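Local coordinates for protein anastral spindle 2, SAS 4 (Drosophila melanogaster, PDB 4BY2) that probably acts as a tubulin-binding molecular adaptor in centriole assembly, here as the TCP domain of Sas-4 fused to a proline-rich motif of Ana2, at residues N101-E106 with Y117-N122; N139-H144 with H154-S159. All coordinates share one frame; numbering follows the deposited sequence.

Contact 1 of 2, residues N101-E106 with Y117-N122; sequences NKDIKE and YYAETN
Ile-104 and Tyr-117 form an antiparallel hydrogen-bonded pair in the Sas-4 part of the fusion. The amide N of Tyr-117 gives the shorter bond, 2.8 Å to Ile-104 O. The return bond, Ile-104 N to Tyr-117 O, is 3.3 Å. Tyr-117 O also takes a CA-H contact from Asp-103.

The side-chain hydrogen bonds centre on Asp-103. Its CG lies beside the backbone N and anti to the carbonyl carbon (chi1 -83°), which brings OD1 to Ala-119 N at 2.9 Å. The N-H meets OD1 from above the carboxylate plane, 35° out of it. A water donates to OD1 and is weakly bonded to Glu-120 N. The other oxygen, OD2, is hydrogen-bonded to Tyr-116 OH and takes a weak bond from Asn-101 ND2. An alanine in place of Asp-103 would probably leave Ala-119 N and Tyr-116 OH without this acceptor and let the turn after Tyr-118 shift. Tyr-117 OH donates to Asn-122 OD1 at 2.7 Å, from above the amide carbonyl plane.

The apolar contacts are small. Ile-104 CD1 approaches Tyr-117 CD2 obliquely at 4.2 Å. Ala-119 CB packs on Lys-102 CB at 3.8 Å. Tyr-118 points away from 101-106 and touches Pro-18 of the fused Ana2 part.

This is the open end of the beta hairpin 104-108 with 113-118, where the buried carboxylate of Asp-103 takes over from the last backbone pair. Its several polar partners would probably favour the ionised form.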
loop_
_atom_site.group_PDB
_atom_site.type_symbol
_atom_site.label_atom_id
_atom_site.label_comp_id
_atom_site.label_asym_id
_atom_site.label_seq_id
_atom_site.Cartn_x
_atom_site.Cartn_y
_atom_site.Cartn_z
ATOM N N ASN A 101 11.003 16.766 5.938
ATOM C CA ASN A 101 11.185 16.402 4.527
ATOM C C ASN A 101 9.873 16.431 3.700
ATOM O O ASN A 101 9.825 15.846 2.614
ATOM C CB ASN A 101 11.899 15.040 4.416
ATOM C CG ASN A 101 11.134 13.847 4.956
ATOM O OD1 ASN A 101 10.192 13.965 5.743
ATOM N ND2 ASN A 101 11.550 12.657 4.559
ATOM N N LYS A 102 8.825 17.126 4.218
ATOM C CA LYS A 102 7.484 17.323 3.635
ATOM C C LYS A 102 6.596 16.045 3.680
ATOM O O LYS A 102 5.479 16.054 3.151
ATOM C CB LYS A 102 7.558 17.929 2.213
ATOM C CG LYS A 102 6.417 18.883 1.866
ATOM C CD LYS A 102 6.178 18.948 0.355
ATOM C CE LYS A 102 4.984 19.797 -0.024
ATOM N NZ LYS A 102 5.305 21.251 -0.031
ATOM N N ASP A 103 7.070 14.971 4.352
ATOM C CA ASP A 103 6.327 13.713 4.522
ATOM C C ASP A 103 5.193 13.903 5.523
ATOM O O ASP A 103 5.352 14.645 6.494
ATOM C CB ASP A 103 7.249 12.579 5.012
ATOM C CG ASP A 103 8.046 11.842 3.948
ATOM O OD1 ASP A 103 8.053 12.298 2.778
ATOM O OD2 ASP A 103 8.675 10.819 4.286
ATOM N N ILE A 104 4.052 13.231 5.288
ATOM C CA ILE A 104 2.867 13.317 6.153
ATOM C C ILE A 104 2.479 11.928 6.679
ATOM O O ILE A 104 2.415 10.980 5.901
ATOM C CB ILE A 104 1.661 14.014 5.438
ATOM C CG1 ILE A 104 2.073 15.322 4.716
ATOM C CG2 ILE A 104 0.499 14.263 6.415
ATOM C CD1 ILE A 104 1.106 15.805 3.590
ATOM N N LYS A 105 2.192 11.825 7.987
ATOM C CA LYS A 105 1.737 10.590 8.628
ATOM C C LYS A 105 0.391 10.835 9.336
ATOM O O LYS A 105 0.362 11.440 10.411
ATOM C CB LYS A 105 2.801 10.034 9.591
ATOM C CG LYS A 105 2.479 8.643 10.129
ATOM C CD LYS A 105 3.622 8.087 10.960
ATOM C CE LYS A 105 3.204 6.908 11.802
ATOM N NZ LYS A 105 2.413 7.327 12.991
ATOM N N GLU A 106 -0.718 10.385 8.713
ATOM C CA GLU A 106 -2.085 10.526 9.234
ATOM C C GLU A 106 -2.518 9.289 10.024
ATOM O O GLU A 106 -2.462 8.181 9.498
ATOM C CB GLU A 106 -3.083 10.803 8.096
ATOM C CG GLU A 106 -3.078 12.240 7.595
ATOM C CD GLU A 106 -3.930 12.536 6.372
ATOM O OE1 GLU A 106 -4.829 11.725 6.047
ATOM O OE2 GLU A 106 -3.708 13.598 5.746
ATOM N N TYR A 117 2.439 9.677 3.414
ATOM C CA TYR A 117 2.753 10.292 2.131
ATOM C C TYR A 117 4.256 10.516 1.990
ATOM O O TYR A 117 4.835 11.290 2.745
ATOM C CB TYR A 117 1.963 11.601 1.927
ATOM C CG TYR A 117 2.234 12.288 0.602
ATOM C CD1 TYR A 117 1.789 11.736 -0.596
ATOM C CD2 TYR A 117 2.922 13.495 0.547
ATOM C CE1 TYR A 117 2.028 12.365 -1.816
ATOM C CE2 TYR A 117 3.157 14.140 -0.667
ATOM C CZ TYR A 117 2.717 13.565 -1.849
ATOM O OH TYR A 117 2.944 14.189 -3.050
ATOM N N TYR A 118 4.888 9.810 1.035
ATOM C CA TYR A 118 6.313 9.944 0.723
ATOM C C TYR A 118 6.371 11.083 -0.291
ATOM O O TYR A 118 6.050 10.891 -1.468
ATOM C CB TYR A 118 6.894 8.636 0.151
ATOM C CG TYR A 118 6.681 7.422 1.030
ATOM C CD1 TYR A 118 5.546 6.627 0.893
ATOM C CD2 TYR A 118 7.622 7.055 1.989
ATOM C CE1 TYR A 118 5.343 5.509 1.701
ATOM C CE2 TYR A 118 7.436 5.930 2.793
ATOM C CZ TYR A 118 6.288 5.165 2.651
ATOM O OH TYR A 118 6.086 4.057 3.437
ATOM N N ALA A 119 6.672 12.294 0.207
ATOM C CA ALA A 119 6.693 13.541 -0.553
ATOM C C ALA A 119 7.614 13.550 -1.759
ATOM O O ALA A 119 7.203 14.030 -2.818
ATOM C CB ALA A 119 7.017 14.704 0.362
ATOM N N GLU A 120 8.850 13.031 -1.603
ATOM C CA GLU A 120 9.871 12.988 -2.651
ATOM C C GLU A 120 9.449 12.136 -3.851
ATOM O O GLU A 120 9.679 12.537 -4.997
ATOM C CB GLU A 120 11.204 12.489 -2.066
ATOM C CG GLU A 120 12.435 12.972 -2.818
ATOM C CD GLU A 120 13.750 12.787 -2.083
ATOM O OE1 GLU A 120 14.089 11.630 -1.742
ATOM O OE2 GLU A 120 14.455 13.800 -1.869
ATOM N N THR A 121 8.815 10.978 -3.581
ATOM C CA THR A 121 8.383 10.012 -4.590
ATOM C C THR A 121 6.873 10.070 -4.928
ATOM O O THR A 121 6.420 9.266 -5.748
ATOM C CB THR A 121 8.824 8.596 -4.182
ATOM O OG1 THR A 121 8.522 8.380 -2.804
ATOM C CG2 THR A 121 10.307 8.350 -4.427
ATOM N N ASN A 122 6.106 11.022 -4.327
ATOM C CA ASN A 122 4.659 11.227 -4.546
ATOM C C ASN A 122 3.847 9.919 -4.365
ATOM O O ASN A 122 2.932 9.621 -5.137
ATOM C CB ASN A 122 4.411 11.903 -5.918
ATOM C CG ASN A 122 3.011 12.434 -6.153
ATOM O OD1 ASN A 122 2.236 12.688 -5.224
ATOM N ND2 ASN A 122 2.662 12.623 -7.416
HETATM O O HOH W 1 10.158 11.142 0.855
#

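Contact 2 of 2, residues N139-H144 with H154-S159; sequences NGQTEH and HFPNNS
The imidazole rings of His-144 and His-154 meet obliquely, with their planes at 54° and centroids 4.8 Å apart. Their CD2 atoms make the nearest approach, 3.4 Å. Thr-142 O sits at the edge of the His-154 ring, near its plane. The NE2 of His-154 is hydrogen-bonded to Glu-152, which would limit rotation of the ring. With CG anti to the backbone N (chi1 -165°) and the chain extended beyond it, Gln-141 runs alongside Phe-155 and brings OE1 to Phe-155 CD1 at 3.7 Å. The amide and ring planes are 56° apart. Ser-159 O lies in plane at the edge of the Phe-155 ring.

The backbones join at Thr-142 and His-154, an antiparallel hydrogen-bonded pair. His-154 N donates to Thr-142 O at 2.8 Å, and Thr-142 N donates to His-154 O at 3.1 Å. Beyond the pair, Pro-156 CG packs on Asn-139 ND2 at 3.6 Å. Asn-139 OD1 accepts from Gln-141 N, which makes an Asx turn. At the backbone angles of Gly-140 a CB would press on Asn-139 O, which calls for glycine. In 154-159 a type I beta turn runs from Phe-155 to Asn-158.

Gln-141 touches Pro-20, and Glu-143 OE2 is hydrogen-bonded to Ser-21 N, both of the Ana2 motif in this engineered chain. The contact is the open end of a beta hairpin in the Sas-4 part, 142-145 with 151-154. Such hairpins in series build the extended antiparallel sheet of the TCP domain.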
loop_
_atom_site.group_PDB
_atom_site.type_symbol
_atom_site.label_atom_id
_atom_site.label_comp_id
_atom_site.label_asym_id
_atom_site.label_seq_id
_atom_site.Cartn_x
_atom_site.Cartn_y
_atom_site.Cartn_z
ATOM N N ASN A 139 1.831 6.634 -11.102
ATOM C CA ASN A 139 1.398 6.100 -12.401
ATOM C C ASN A 139 0.083 5.316 -12.347
ATOM O O ASN A 139 -0.387 4.833 -13.379
ATOM C CB ASN A 139 2.513 5.249 -13.029
ATOM C CG ASN A 139 2.915 4.014 -12.247
ATOM O OD1 ASN A 139 2.603 3.844 -11.060
ATOM N ND2 ASN A 139 3.645 3.126 -12.900
ATOM N N GLY A 140 -0.491 5.197 -11.156
ATOM C CA GLY A 140 -1.729 4.464 -10.930
ATOM C C GLY A 140 -1.519 3.059 -10.400
ATOM O O GLY A 140 -2.502 2.358 -10.136
ATOM N N GLN A 141 -0.244 2.627 -10.235
ATOM C CA GLN A 141 0.072 1.296 -9.720
ATOM C C GLN A 141 -0.237 1.190 -8.225
ATOM O O GLN A 141 0.249 1.995 -7.428
ATOM C CB GLN A 141 1.518 0.876 -10.034
ATOM C CG GLN A 141 1.764 -0.620 -9.840
ATOM C CD GLN A 141 3.183 -1.031 -10.127
ATOM O OE1 GLN A 141 3.707 -0.840 -11.230
ATOM N NE2 GLN A 141 3.817 -1.668 -9.155
ATOM N N THR A 142 -1.060 0.197 -7.862
ATOM C CA THR A 142 -1.493 -0.048 -6.492
ATOM C C THR A 142 -1.074 -1.452 -6.032
ATOM O O THR A 142 -1.353 -2.431 -6.719
ATOM C CB THR A 142 -2.996 0.254 -6.357
ATOM O OG1 THR A 142 -3.259 1.561 -6.877
ATOM C CG2 THR A 142 -3.477 0.197 -4.925
ATOM N N GLU A 143 -0.395 -1.541 -4.877
ATOM C CA GLU A 143 0.097 -2.809 -4.325
ATOM C C GLU A 143 -0.609 -3.135 -3.011
ATOM O O GLU A 143 -0.577 -2.329 -2.081
ATOM C CB GLU A 143 1.626 -2.784 -4.141
ATOM C CG GLU A 143 2.387 -2.193 -5.321
ATOM C CD GLU A 143 3.888 -2.409 -5.376
ATOM O OE1 GLU A 143 4.517 -2.618 -4.313
ATOM O OE2 GLU A 143 4.441 -2.332 -6.496
ATOM N N HIS A 144 -1.264 -4.309 -2.948
ATOM C CA HIS A 144 -2.024 -4.771 -1.784
ATOM C C HIS A 144 -1.290 -5.912 -1.102
ATOM O O HIS A 144 -0.997 -6.919 -1.749
ATOM C CB HIS A 144 -3.439 -5.228 -2.196
ATOM C CG HIS A 144 -4.243 -4.188 -2.909
ATOM N ND1 HIS A 144 -5.338 -3.599 -2.316
ATOM C CD2 HIS A 144 -4.094 -3.680 -4.155
ATOM C CE1 HIS A 144 -5.814 -2.744 -3.208
ATOM N NE2 HIS A 144 -5.099 -2.761 -4.331
ATOM N N HIS A 154 -1.655 -4.122 -8.874
ATOM C CA HIS A 154 -2.589 -3.578 -9.856
ATOM C C HIS A 154 -1.802 -2.623 -10.759
ATOM O O HIS A 154 -1.547 -1.481 -10.378
ATOM C CB HIS A 154 -3.755 -2.852 -9.153
ATOM C CG HIS A 154 -4.730 -3.769 -8.482
ATOM N ND1 HIS A 154 -6.025 -3.906 -8.947
ATOM C CD2 HIS A 154 -4.569 -4.565 -7.399
ATOM C CE1 HIS A 154 -6.607 -4.777 -8.140
ATOM N NE2 HIS A 154 -5.769 -5.203 -7.194
ATOM N N PHE A 155 -1.371 -3.117 -11.928
ATOM C CA PHE A 155 -0.574 -2.362 -12.901
ATOM C C PHE A 155 -1.378 -1.254 -13.617
ATOM O O PHE A 155 -2.607 -1.367 -13.691
ATOM C CB PHE A 155 0.086 -3.328 -13.905
ATOM C CG PHE A 155 1.166 -4.192 -13.295
ATOM C CD1 PHE A 155 2.469 -3.723 -13.172
ATOM C CD2 PHE A 155 0.878 -5.470 -12.832
ATOM C CE1 PHE A 155 3.465 -4.516 -12.593
ATOM C CE2 PHE A 155 1.875 -6.263 -12.255
ATOM C CZ PHE A 155 3.161 -5.782 -12.141
ATOM N N PRO A 156 -0.723 -0.183 -14.156
ATOM C CA PRO A 156 -1.485 0.888 -14.838
ATOM C C PRO A 156 -2.269 0.464 -16.087
ATOM O O PRO A 156 -3.198 1.171 -16.482
ATOM C CB PRO A 156 -0.413 1.932 -15.174
ATOM C CG PRO A 156 0.735 1.619 -14.275
ATOM C CD PRO A 156 0.719 0.134 -14.139
ATOM N N ASN A 157 -1.914 -0.689 -16.694
ATOM C CA ASN A 157 -2.587 -1.244 -17.875
ATOM C C ASN A 157 -3.777 -2.161 -17.497
ATOM O O ASN A 157 -4.211 -2.985 -18.307
ATOM C CB ASN A 157 -1.576 -1.956 -18.800
ATOM C CG ASN A 157 -0.762 -3.071 -18.174
ATOM O OD1 ASN A 157 -1.039 -3.561 -17.074
ATOM N ND2 ASN A 157 0.269 -3.508 -18.882
ATOM N N ASN A 158 -4.296 -1.996 -16.257
ATOM C CA ASN A 158 -5.425 -2.712 -15.645
ATOM C C ASN A 158 -5.179 -4.226 -15.434
ATOM O O ASN A 158 -6.119 -4.949 -15.092
ATOM C CB ASN A 158 -6.737 -2.455 -16.400
ATOM C CG ASN A 158 -7.177 -1.016 -16.339
ATOM O OD1 ASN A 158 -7.703 -0.542 -15.326
ATOM N ND2 ASN A 158 -6.953 -0.282 -17.420
ATOM N N SER A 159 -3.916 -4.687 -15.571
ATOM C CA SER A 159 -3.538 -6.087 -15.342
ATOM C C SER A 159 -3.230 -6.294 -13.860
ATOM O O SER A 159 -2.577 -5.446 -13.246
ATOM C CB SER A 159 -2.326 -6.470 -16.186
ATOM O OG SER A 159 -2.601 -6.345 -17.571
#

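Both contacts lie in the Sas-4 part of the fusion, in the extended antiparallel beta sheet of its TCP domain. They come in series along the chain: all of contact 1 precedes contact 2 in the sequence. Contact 1 joins strands 104-108 and 113-118, and contact 2 joins strand 142-145 to the end of strand 151-154. Strands 123-128 and 133-136 lie between them. The centres are 20 Å apart; about 7 Å separates their nearest atoms, so they make no direct contact. Each contact holds neighbouring strands where a hairpin opens into its turns. The elongated domain is therefore built from local pairings between strands consecutive in sequence.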